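Galactofuranose-binding protein YtfQ (Escherichia coli, PDB 2VK2) binds both alpha- and beta-galactofuranose in the periplasm as the solute-binding component of the ABC transporter complex YtfQRT-YjfF. Local coordinates at residues W119-V124 against P158-I163; I232-M237 against E287-K292; A241-E246 against L279-T284. All coordinates share one frame; numbering follows the deposited sequence.

Trp-119 of interaction 1 lays its ring against Ala-243 of interaction 3, with CD2 3.7 Å from Ala-243 CB, although the centres of the two contacts are about 17 Å apart. Both reach the same mixed sheet: interaction 1 at outermost strand 160-167, interaction 3 at outermost strand 278-280. Interaction 2 pairs helices 230-237 and 285-291, and its centre is about 9 Å from that of interaction 3, where Met-236 CE meets Tyr-280 O at 3.4 Å. Interaction 3 lies nearest the sugar, the Val-245 side chain being about 9 Å from bound beta-D-galactofuranose; in interaction 2 the Lys-292 side chain is about 12 Å from the bound beta-D-galactofuranose. Interaction 1 is remote from the pocket.

Interaction 1 of 3, residues W119-V124 against P158-I163; sequences WLVKEV and PNIKII
Ile-160 reaches from the start of its strand to the last turn of helix 109-124, where its CD1 meets Leu-120, Val-121 and Val-124. Its CG1 lies anti to the carbonyl carbon (chi1 -57°), and chi2 of 171° carries CD1 straight on toward the helix. There CD1 is 3.8 Å from Val-121 CG2, in a crossing of the two side chains at about a right angle, and 4.0 Å from Val-124 CG2. The other branch, Ile-160 CG2, meets Leu-120 CD2 at 4.0 Å, so both branches of the isoleucine are used. Val-124 CG1 is anti to the carbonyl carbon (chi1 -56°), leaving CG2 between the backbone N and the carbonyl carbon; besides Ile-160, this CG2 methyl touches Asn-159 ND2 at 3.7 Å. No direct hydrogen bond joins the segments. Instead one water donates to Val-121 O at 2.8 Å and accepts from Asn-159 ND2 at 3.1 Å, linking a carbonyl of the last helical turn to the residue just before the strand. The same amide nitrogen also donates to Lys-127 O, which helps to fix how the Asn-159 side chain is turned. The contact is the helix-on-sheet packing of an alpha/beta lobe: helix 109-124 lies over strand 129-135, Leu-120 and Ile-160 both touching Val-131 and Val-124 touching Cys-129, while Phe-150 of helix 141-153 borders Leu-120 and edge strand 160-167 pairs with strand 129-135.

Interaction 2 of 3, residues I232-M237 against E287-K292; sequences IYKAMM and EELEKK
Glu-288 and Tyr-233 meet in a near-antiparallel helix pair, with axes 9.3 Å apart and N-to-C directions at 153°, on the Tyr-280 side of the mixed sheet, in one lobe of this periplasmic binding protein fold. Glu-288 CB sits 3.7 Å from the centroid of the Tyr-233 ring, over its face, in a CH-pi contact; Ile-232 CG2 covers the opposite face. Beyond CB, the Glu-288 chain bends at chi2, and OE1 comes close to Glu-246 OE1, a like-charge proximity that the nearby Lys-292 ammonium probably eases. Leu-289 follows at the closest backbone approach, its CB 4.0 Å from Tyr-233 CB. Chi1 of -178° sets Leu-289 CG anti to the backbone N, and chi2 of 58° turns the branch; CD2 meets Lys-234 CG at 3.8 Å and Met-237 SD at 3.7 Å, the leucine side chain crossing each partner at about a right angle on the exposed side. One turn after Glu-288, Lys-292, poorly ordered, bends back across the tyrosine, placing CE near CE2 of the ring. Its ammonium donates to Gly-228 O and to a water. That water also accepts from Tyr-233 OH and donates to Glu-288 OE1 at 2.7 Å.

Interaction 3 of 3, residues A241-E246 against L279-T284; sequences ANASVE and LYLPDT
Ser-244 and Tyr-280 form an antiparallel hydrogen-bonded pair that adds strand 278-280 to the edge of an otherwise parallel sheet in this periplasmic binding protein fold. This is the tight part of the contact. Ser-244 N donates to Tyr-280 O at 3.0 Å, an almost straight bond (171° at the hydrogen), and Tyr-280 N returns the bond to Ser-244 O at 2.8 Å. Next to it, Val-245 and Leu-279 make a non-hydrogen-bonded pair, and their side chains cross at about a right angle with Val-245 CG2 4.0 Å from Leu-279 CD1. Ala-243 CB and Leu-281 CD2, 3.7 Å apart, extend this apolar strip, which helix 109-124 covers with Ile-116 and Trp-119. The other face is turned to helix 230-237. There the buried Ser-244 OG is hydrogen-bonded to Asp-200 OD1, and the Ser-244 side chain lies about 5 Å from that of the sugar-binding Asp-227.

Past Tyr-280 the pairing ends and no further hydrogen bond joins the segments, but exposed Pro-282 still presses its ring on the 241-242 backbone, with CD 3.2 Å from Asn-242 O. The looser side is the opposite, partly exposed end. Glu-246 CB comes in the plane of the Tyr-280 ring at its edge, 3.6 Å from CE2, and the carboxylate is turned 53° from the ring. A water spans the two tips, bonding weakly to Glu-246 OE2 and lying 2.6 Å from Tyr-280 OH.

Interaction 1 of 3, residues W119-V124 against P158-I163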
loop_
_atom_site.group_PDB
_atom_site.type_symbol
_atom_site.label_atom_id
_atom_site.label_comp_id
_atom_site.label_asym_id
_atom_site.label_seq_id
_atom_site.Cartn_x
_atom_site.Cartn_y
_atom_site.Cartn_z
ATOM N N TRP A 119 16.936 -2.947 -7.033
ATOM C CA TRP A 119 16.747 -3.069 -8.473
ATOM C C TRP A 119 17.351 -1.865 -9.197
ATOM O O TRP A 119 18.071 -2.027 -10.186
ATOM C CB TRP A 119 15.262 -3.219 -8.831
ATOM C CG TRP A 119 15.034 -2.998 -10.287
ATOM C CD1 TRP A 119 15.223 -3.898 -11.290
ATOM C CD2 TRP A 119 14.632 -1.775 -10.911
ATOM N NE1 TRP A 119 14.950 -3.315 -12.503
ATOM C CE2 TRP A 119 14.583 -2.013 -12.299
ATOM C CE3 TRP A 119 14.300 -0.503 -10.432
ATOM C CZ2 TRP A 119 14.214 -1.025 -13.211
ATOM C CZ3 TRP A 119 13.933 0.475 -11.338
ATOM C CH2 TRP A 119 13.892 0.208 -12.713
ATOM N N LEU A 120 17.064 -0.664 -8.701
ATOM C CA LEU A 120 17.547 0.564 -9.330
ATOM C C LEU A 120 19.069 0.660 -9.320
ATOM O O LEU A 120 19.674 1.041 -10.323
ATOM C CB LEU A 120 16.946 1.795 -8.645
ATOM C CG LEU A 120 17.329 3.143 -9.263
ATOM C CD1 LEU A 120 16.779 3.274 -10.681
ATOM C CD2 LEU A 120 16.841 4.283 -8.387
ATOM N N VAL A 121 19.685 0.312 -8.194
ATOM C CA VAL A 121 21.142 0.325 -8.082
ATOM C C VAL A 121 21.770 -0.533 -9.180
ATOM O O VAL A 121 22.713 -0.103 -9.851
ATOM C CB VAL A 121 21.610 -0.165 -6.690
ATOM C CG1 VAL A 121 23.123 -0.357 -6.661
ATOM C CG2 VAL A 121 21.184 0.817 -5.610
ATOM N N LYS A 122 21.240 -1.739 -9.367
ATOM C CA LYS A 122 21.727 -2.639 -10.412
ATOM C C LYS A 122 21.435 -2.100 -11.814
ATOM O O LYS A 122 22.285 -2.179 -12.705
ATOM C CB LYS A 122 21.107 -4.030 -10.254
ATOM C CG LYS A 122 21.633 -4.813 -9.070
ATOM C CD LYS A 122 20.850 -6.095 -8.862
ATOM N N GLU A 123 20.238 -1.553 -12.004
ATOM C CA GLU A 123 19.799 -1.055 -13.310
ATOM C C GLU A 123 20.689 0.074 -13.834
ATOM O O GLU A 123 21.115 0.044 -14.990
ATOM C CB GLU A 123 18.341 -0.586 -13.228
ATOM C CG GLU A 123 17.748 -0.054 -14.536
ATOM C CD GLU A 123 17.556 -1.124 -15.598
ATOM O OE1 GLU A 123 17.455 -2.320 -15.248
ATOM O OE2 GLU A 123 17.496 -0.757 -16.790
ATOM N N VAL A 124 20.971 1.069 -12.998
ATOM C CA VAL A 124 21.764 2.217 -13.452
ATOM C C VAL A 124 23.276 1.958 -13.398
ATOM O O VAL A 124 24.043 2.666 -14.050
ATOM C CB VAL A 124 21.392 3.522 -12.711
ATOM C CG1 VAL A 124 19.901 3.793 -12.856
ATOM C CG2 VAL A 124 21.806 3.472 -11.248
ATOM N N PRO A 158 25.917 6.650 -4.304
ATOM C CA PRO A 158 25.726 8.104 -4.298
ATOM C C PRO A 158 25.519 8.720 -5.687
ATOM O O PRO A 158 25.163 9.895 -5.793
ATOM C CB PRO A 158 27.009 8.626 -3.642
ATOM C CG PRO A 158 28.016 7.581 -3.893
ATOM C CD PRO A 158 27.281 6.277 -3.889
ATOM N N ASN A 159 25.838 7.971 -6.716
ATOM C CA ASN A 159 25.366 8.282 -8.068
ATOM C C ASN A 159 23.841 8.428 -8.145
ATOM O O ASN A 159 23.324 9.120 -9.025
ATOM C CB ASN A 159 25.860 7.239 -9.089
ATOM C CG ASN A 159 25.299 5.839 -8.844
ATOM O OD1 ASN A 159 25.417 5.294 -7.743
ATOM N ND2 ASN A 159 24.670 5.263 -9.859
ATOM N N ILE A 160 23.059 7.811 -7.297
ATOM C CA ILE A 160 21.613 7.969 -7.207
ATOM C C ILE A 160 21.292 9.031 -6.155
ATOM O O ILE A 160 21.739 8.936 -5.007
ATOM C CB ILE A 160 20.925 6.642 -6.835
ATOM C CG1 ILE A 160 21.293 5.556 -7.851
ATOM C CG2 ILE A 160 19.412 6.819 -6.764
ATOM C CD1 ILE A 160 20.833 4.165 -7.462
ATOM N N LYS A 161 20.528 10.043 -6.557
ATOM C CA LYS A 161 20.148 11.135 -5.665
ATOM C C LYS A 161 18.658 11.422 -5.798
ATOM O O LYS A 161 18.153 11.598 -6.906
ATOM C CB LYS A 161 20.943 12.396 -6.010
ATOM C CG LYS A 161 22.452 12.213 -5.970
ATOM N N ILE A 162 17.956 11.458 -4.668
ATOM C CA ILE A 162 16.559 11.877 -4.655
ATOM C C ILE A 162 16.531 13.401 -4.674
ATOM O O ILE A 162 16.977 14.047 -3.724
ATOM C CB ILE A 162 15.804 11.342 -3.422
ATOM C CG1 ILE A 162 15.814 9.811 -3.422
ATOM C CG2 ILE A 162 14.376 11.855 -3.413
ATOM C CD1 ILE A 162 15.268 9.196 -2.158
ATOM N N ILE A 163 16.031 13.971 -5.767
ATOM C CA ILE A 163 16.034 15.426 -5.963
ATOM C C ILE A 163 14.677 16.082 -5.683
ATOM O O ILE A 163 14.609 17.295 -5.465
ATOM C CB ILE A 163 16.525 15.812 -7.384
ATOM C CG1 ILE A 163 15.660 15.178 -8.481
ATOM C CG2 ILE A 163 17.979 15.402 -7.567
ATOM C CD1 ILE A 163 15.838 15.834 -9.834
HETATM O O HOH W 1 24.206 2.198 -9.318
#

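Interaction 2 of 3, residues I232-M237 against E287-K292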
loop_
_atom_site.group_PDB
_atom_site.type_symbol
_atom_site.label_atom_id
_atom_site.label_comp_id
_atom_site.label_asym_id
_atom_site.label_seq_id
_atom_site.Cartn_x
_atom_site.Cartn_y
_atom_site.Cartn_z
ATOM N N ILE A 232 -0.213 -1.796 -13.914
ATOM C CA ILE A 232 1.247 -1.682 -13.981
ATOM C C ILE A 232 1.826 -2.749 -14.914
ATOM O O ILE A 232 2.795 -2.487 -15.619
ATOM C CB ILE A 232 1.936 -1.725 -12.588
ATOM C CG1 ILE A 232 3.298 -1.028 -12.658
ATOM C CG2 ILE A 232 2.105 -3.154 -12.093
ATOM C CD1 ILE A 232 3.226 0.447 -12.998
ATOM N N TYR A 233 1.234 -3.938 -14.928
ATOM C CA TYR A 233 1.696 -4.984 -15.845
ATOM C C TYR A 233 1.337 -4.650 -17.288
ATOM O O TYR A 233 2.110 -4.937 -18.204
ATOM C CB TYR A 233 1.152 -6.352 -15.442
ATOM C CG TYR A 233 1.572 -6.741 -14.047
ATOM C CD1 TYR A 233 2.916 -6.907 -13.724
ATOM C CD2 TYR A 233 0.631 -6.911 -13.036
ATOM C CE1 TYR A 233 3.309 -7.247 -12.430
ATOM C CE2 TYR A 233 1.015 -7.255 -11.748
ATOM C CZ TYR A 233 2.348 -7.421 -11.451
ATOM O OH TYR A 233 2.715 -7.760 -10.167
ATOM N N LYS A 234 0.180 -4.025 -17.489
ATOM C CA LYS A 234 -0.188 -3.510 -18.808
ATOM C C LYS A 234 0.817 -2.458 -19.272
ATOM O O LYS A 234 1.225 -2.453 -20.434
ATOM C CB LYS A 234 -1.602 -2.924 -18.790
ATOM C CG LYS A 234 -2.683 -3.968 -18.601
ATOM C CD LYS A 234 -4.070 -3.380 -18.736
ATOM C CE LYS A 234 -5.125 -4.453 -18.557
ATOM N NZ LYS A 234 -6.492 -3.967 -18.884
ATOM N N ALA A 235 1.231 -1.580 -18.361
ATOM C CA ALA A 235 2.243 -0.576 -18.673
ATOM C C ALA A 235 3.576 -1.228 -19.035
ATOM O O ALA A 235 4.229 -0.817 -19.994
ATOM C CB ALA A 235 2.418 0.378 -17.505
ATOM N N MET A 236 3.970 -2.251 -18.280
ATOM C CA MET A 236 5.198 -2.991 -18.581
ATOM C C MET A 236 5.157 -3.613 -19.974
ATOM O O MET A 236 6.143 -3.566 -20.710
ATOM C CB MET A 236 5.443 -4.097 -17.557
ATOM C CG MET A 236 5.871 -3.604 -16.189
ATOM S SD MET A 236 6.225 -4.989 -15.104
ATOM C CE MET A 236 6.497 -4.136 -13.553
ATOM N N MET A 237 4.018 -4.198 -20.330
ATOM C CA MET A 237 3.864 -4.831 -21.641
ATOM C C MET A 237 3.953 -3.820 -22.791
ATOM O O MET A 237 4.375 -4.175 -23.892
ATOM C CB MET A 237 2.554 -5.614 -21.693
ATOM C CG MET A 237 2.582 -6.857 -20.819
ATOM S SD MET A 237 0.964 -7.595 -20.573
ATOM C CE MET A 237 0.661 -8.284 -22.197
ATOM N N GLU A 287 2.364 -12.918 -17.641
ATOM C CA GLU A 287 1.993 -14.004 -16.728
ATOM C C GLU A 287 1.328 -13.480 -15.457
ATOM O O GLU A 287 0.339 -14.046 -14.994
ATOM C CB GLU A 287 3.219 -14.841 -16.353
ATOM C CG GLU A 287 3.783 -15.668 -17.497
ATOM N N GLU A 288 1.873 -12.403 -14.896
ATOM C CA GLU A 288 1.311 -11.807 -13.684
ATOM C C GLU A 288 -0.046 -11.161 -13.942
ATOM O O GLU A 288 -0.955 -11.285 -13.120
ATOM C CB GLU A 288 2.281 -10.788 -13.074
ATOM C CG GLU A 288 3.521 -11.417 -12.457
ATOM C CD GLU A 288 3.187 -12.459 -11.403
ATOM O OE1 GLU A 288 2.363 -12.166 -10.510
ATOM O OE2 GLU A 288 3.743 -13.575 -11.473
ATOM N N LEU A 289 -0.181 -10.486 -15.082
ATOM C CA LEU A 289 -1.454 -9.882 -15.486
ATOM C C LEU A 289 -2.567 -10.928 -15.591
ATOM O O LEU A 289 -3.710 -10.658 -15.223
ATOM C CB LEU A 289 -1.301 -9.149 -16.824
ATOM C CG LEU A 289 -2.537 -8.424 -17.368
ATOM C CD1 LEU A 289 -3.050 -7.389 -16.374
ATOM C CD2 LEU A 289 -2.224 -7.775 -18.706
ATOM N N GLU A 290 -2.223 -12.112 -16.094
ATOM C CA GLU A 290 -3.172 -13.221 -16.199
ATOM C C GLU A 290 -3.588 -13.753 -14.826
ATOM O O GLU A 290 -4.729 -14.180 -14.642
ATOM C CB GLU A 290 -2.574 -14.359 -17.031
ATOM N N LYS A 291 -2.660 -13.727 -13.870
ATOM C CA LYS A 291 -2.944 -14.166 -12.502
ATOM C C LYS A 291 -3.818 -13.162 -11.751
ATOM O O LYS A 291 -4.746 -13.560 -11.049
ATOM C CB LYS A 291 -1.644 -14.400 -11.725
ATOM C CG LYS A 291 -0.853 -15.610 -12.195
ATOM C CD LYS A 291 0.485 -15.708 -11.481
ATOM C CE LYS A 291 1.358 -16.800 -12.080
ATOM N NZ LYS A 291 0.727 -18.146 -11.981
ATOM N N LYS A 292 -3.513 -11.872 -11.906
ATOM C CA LYS A 292 -4.236 -10.789 -11.221
ATOM C C LYS A 292 -5.678 -11.158 -10.916
ATOM O O LYS A 292 -6.459 -10.339 -10.430
ATOM C CB LYS A 292 -4.211 -9.503 -12.056
ATOM C CG LYS A 292 -2.860 -8.811 -12.148
ATOM C CD LYS A 292 -2.324 -8.396 -10.786
ATOM C CE LYS A 292 -1.312 -9.394 -10.226
ATOM N NZ LYS A 292 -0.799 -8.969 -8.894
HETATM O O HOH W 2 1.725 -9.888 -9.300
#

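Interaction 3 of 3, residues A241-E246 against L279-T284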
loop_
_atom_site.group_PDB
_atom_site.type_symbol
_atom_site.label_atom_id
_atom_site.label_comp_id
_atom_site.label_asym_id
_atom_site.label_seq_id
_atom_site.Cartn_x
_atom_site.Cartn_y
_atom_site.Cartn_z
ATOM N N ALA A 241 6.679 0.958 -18.111
ATOM C CA ALA A 241 6.994 0.802 -16.686
ATOM C C ALA A 241 8.074 -0.265 -16.520
ATOM O O ALA A 241 8.146 -1.201 -17.312
ATOM C CB ALA A 241 5.742 0.429 -15.903
ATOM N N ASN A 242 8.906 -0.138 -15.487
ATOM C CA ASN A 242 10.077 -1.016 -15.346
ATOM C C ASN A 242 10.046 -2.037 -14.222
ATOM O O ASN A 242 10.512 -3.155 -14.404
ATOM C CB ASN A 242 11.355 -0.188 -15.220
ATOM C CG ASN A 242 11.564 0.711 -16.400
ATOM O OD1 ASN A 242 12.100 0.297 -17.433
ATOM N ND2 ASN A 242 11.121 1.939 -16.274
ATOM N N ALA A 243 9.542 -1.655 -13.053
ATOM C CA ALA A 243 9.642 -2.518 -11.877
ATOM C C ALA A 243 8.483 -2.292 -10.919
ATOM O O ALA A 243 8.113 -1.153 -10.645
ATOM C CB ALA A 243 10.970 -2.269 -11.167
ATOM N N SER A 244 7.908 -3.382 -10.420
ATOM C CA SER A 244 6.872 -3.292 -9.394
ATOM C C SER A 244 6.945 -4.457 -8.422
ATOM O O SER A 244 7.191 -5.593 -8.815
ATOM C CB SER A 244 5.480 -3.244 -10.026
ATOM O OG SER A 244 4.470 -3.160 -9.024
ATOM N N VAL A 245 6.692 -4.168 -7.149
ATOM C CA VAL A 245 6.653 -5.187 -6.112
ATOM C C VAL A 245 5.203 -5.571 -5.840
ATOM O O VAL A 245 4.372 -4.712 -5.548
ATOM C CB VAL A 245 7.309 -4.681 -4.812
ATOM C CG1 VAL A 245 7.172 -5.716 -3.709
ATOM C CG2 VAL A 245 8.776 -4.356 -5.056
ATOM N N GLU A 246 4.906 -6.863 -5.930
ATOM C CA GLU A 246 3.558 -7.359 -5.681
ATOM C C GLU A 246 3.184 -7.266 -4.205
ATOM O O GLU A 246 3.979 -7.618 -3.335
ATOM C CB GLU A 246 3.443 -8.814 -6.128
ATOM C CG GLU A 246 2.056 -9.404 -5.970
ATOM C CD GLU A 246 2.044 -10.908 -6.138
ATOM O OE1 GLU A 246 1.664 -11.377 -7.226
ATOM O OE2 GLU A 246 2.418 -11.622 -5.182
ATOM N N LEU A 279 9.493 -8.919 -6.292
ATOM C CA LEU A 279 9.764 -7.978 -7.379
ATOM C C LEU A 279 9.396 -8.599 -8.722
ATOM O O LEU A 279 9.787 -9.733 -9.015
ATOM C CB LEU A 279 11.244 -7.595 -7.392
ATOM C CG LEU A 279 11.687 -6.614 -8.480
ATOM C CD1 LEU A 279 11.132 -5.228 -8.210
ATOM C CD2 LEU A 279 13.199 -6.582 -8.566
ATOM N N TYR A 280 8.657 -7.849 -9.532
ATOM C CA TYR A 280 8.308 -8.268 -10.883
ATOM C C TYR A 280 8.761 -7.233 -11.902
ATOM O O TYR A 280 8.620 -6.026 -11.693
ATOM C CB TYR A 280 6.804 -8.517 -10.989
ATOM C CG TYR A 280 6.375 -9.783 -10.287
ATOM C CD1 TYR A 280 6.730 -11.032 -10.787
ATOM C CD2 TYR A 280 5.626 -9.736 -9.116
ATOM C CE1 TYR A 280 6.349 -12.199 -10.145
ATOM C CE2 TYR A 280 5.237 -10.901 -8.467
ATOM C CZ TYR A 280 5.601 -12.128 -8.987
ATOM O OH TYR A 280 5.220 -13.286 -8.351
ATOM N N LEU A 281 9.314 -7.736 -13.002
ATOM C CA LEU A 281 9.831 -6.921 -14.095
ATOM C C LEU A 281 9.067 -7.290 -15.372
ATOM O O LEU A 281 8.293 -8.243 -15.361
ATOM C CB LEU A 281 11.336 -7.170 -14.250
ATOM C CG LEU A 281 12.168 -6.972 -12.976
ATOM C CD1 LEU A 281 13.624 -7.339 -13.220
ATOM C CD2 LEU A 281 12.060 -5.543 -12.454
ATOM N N PRO A 282 9.257 -6.528 -16.467
ATOM C CA PRO A 282 8.465 -6.758 -17.684
ATOM C C PRO A 282 8.503 -8.177 -18.261
ATOM O O PRO A 282 7.542 -8.583 -18.911
ATOM C CB PRO A 282 9.062 -5.754 -18.675
ATOM C CG PRO A 282 9.564 -4.652 -17.802
ATOM C CD PRO A 282 10.154 -5.371 -16.630
ATOM N N ASP A 283 9.578 -8.923 -18.018
ATOM C CA ASP A 283 9.697 -10.291 -18.540
ATOM C C ASP A 283 8.633 -11.257 -17.999
ATOM O O ASP A 283 8.384 -12.297 -18.607
ATOM C CB ASP A 283 11.103 -10.855 -18.288
ATOM C CG ASP A 283 11.404 -11.062 -16.812
ATOM O OD1 ASP A 283 10.918 -10.268 -15.980
ATOM O OD2 ASP A 283 12.137 -12.020 -16.484
ATOM N N THR A 284 8.011 -10.915 -16.871
ATOM C CA THR A 284 6.940 -11.732 -16.289
ATOM C C THR A 284 5.582 -11.020 -16.270
ATOM O O THR A 284 4.626 -11.527 -15.680
ATOM C CB THR A 284 7.291 -12.136 -14.843
ATOM O OG1 THR A 284 7.442 -10.961 -14.041
ATOM C CG2 THR A 284 8.581 -12.942 -14.808
HETATM O O HOH W 3 3.104 -13.865 -6.867
#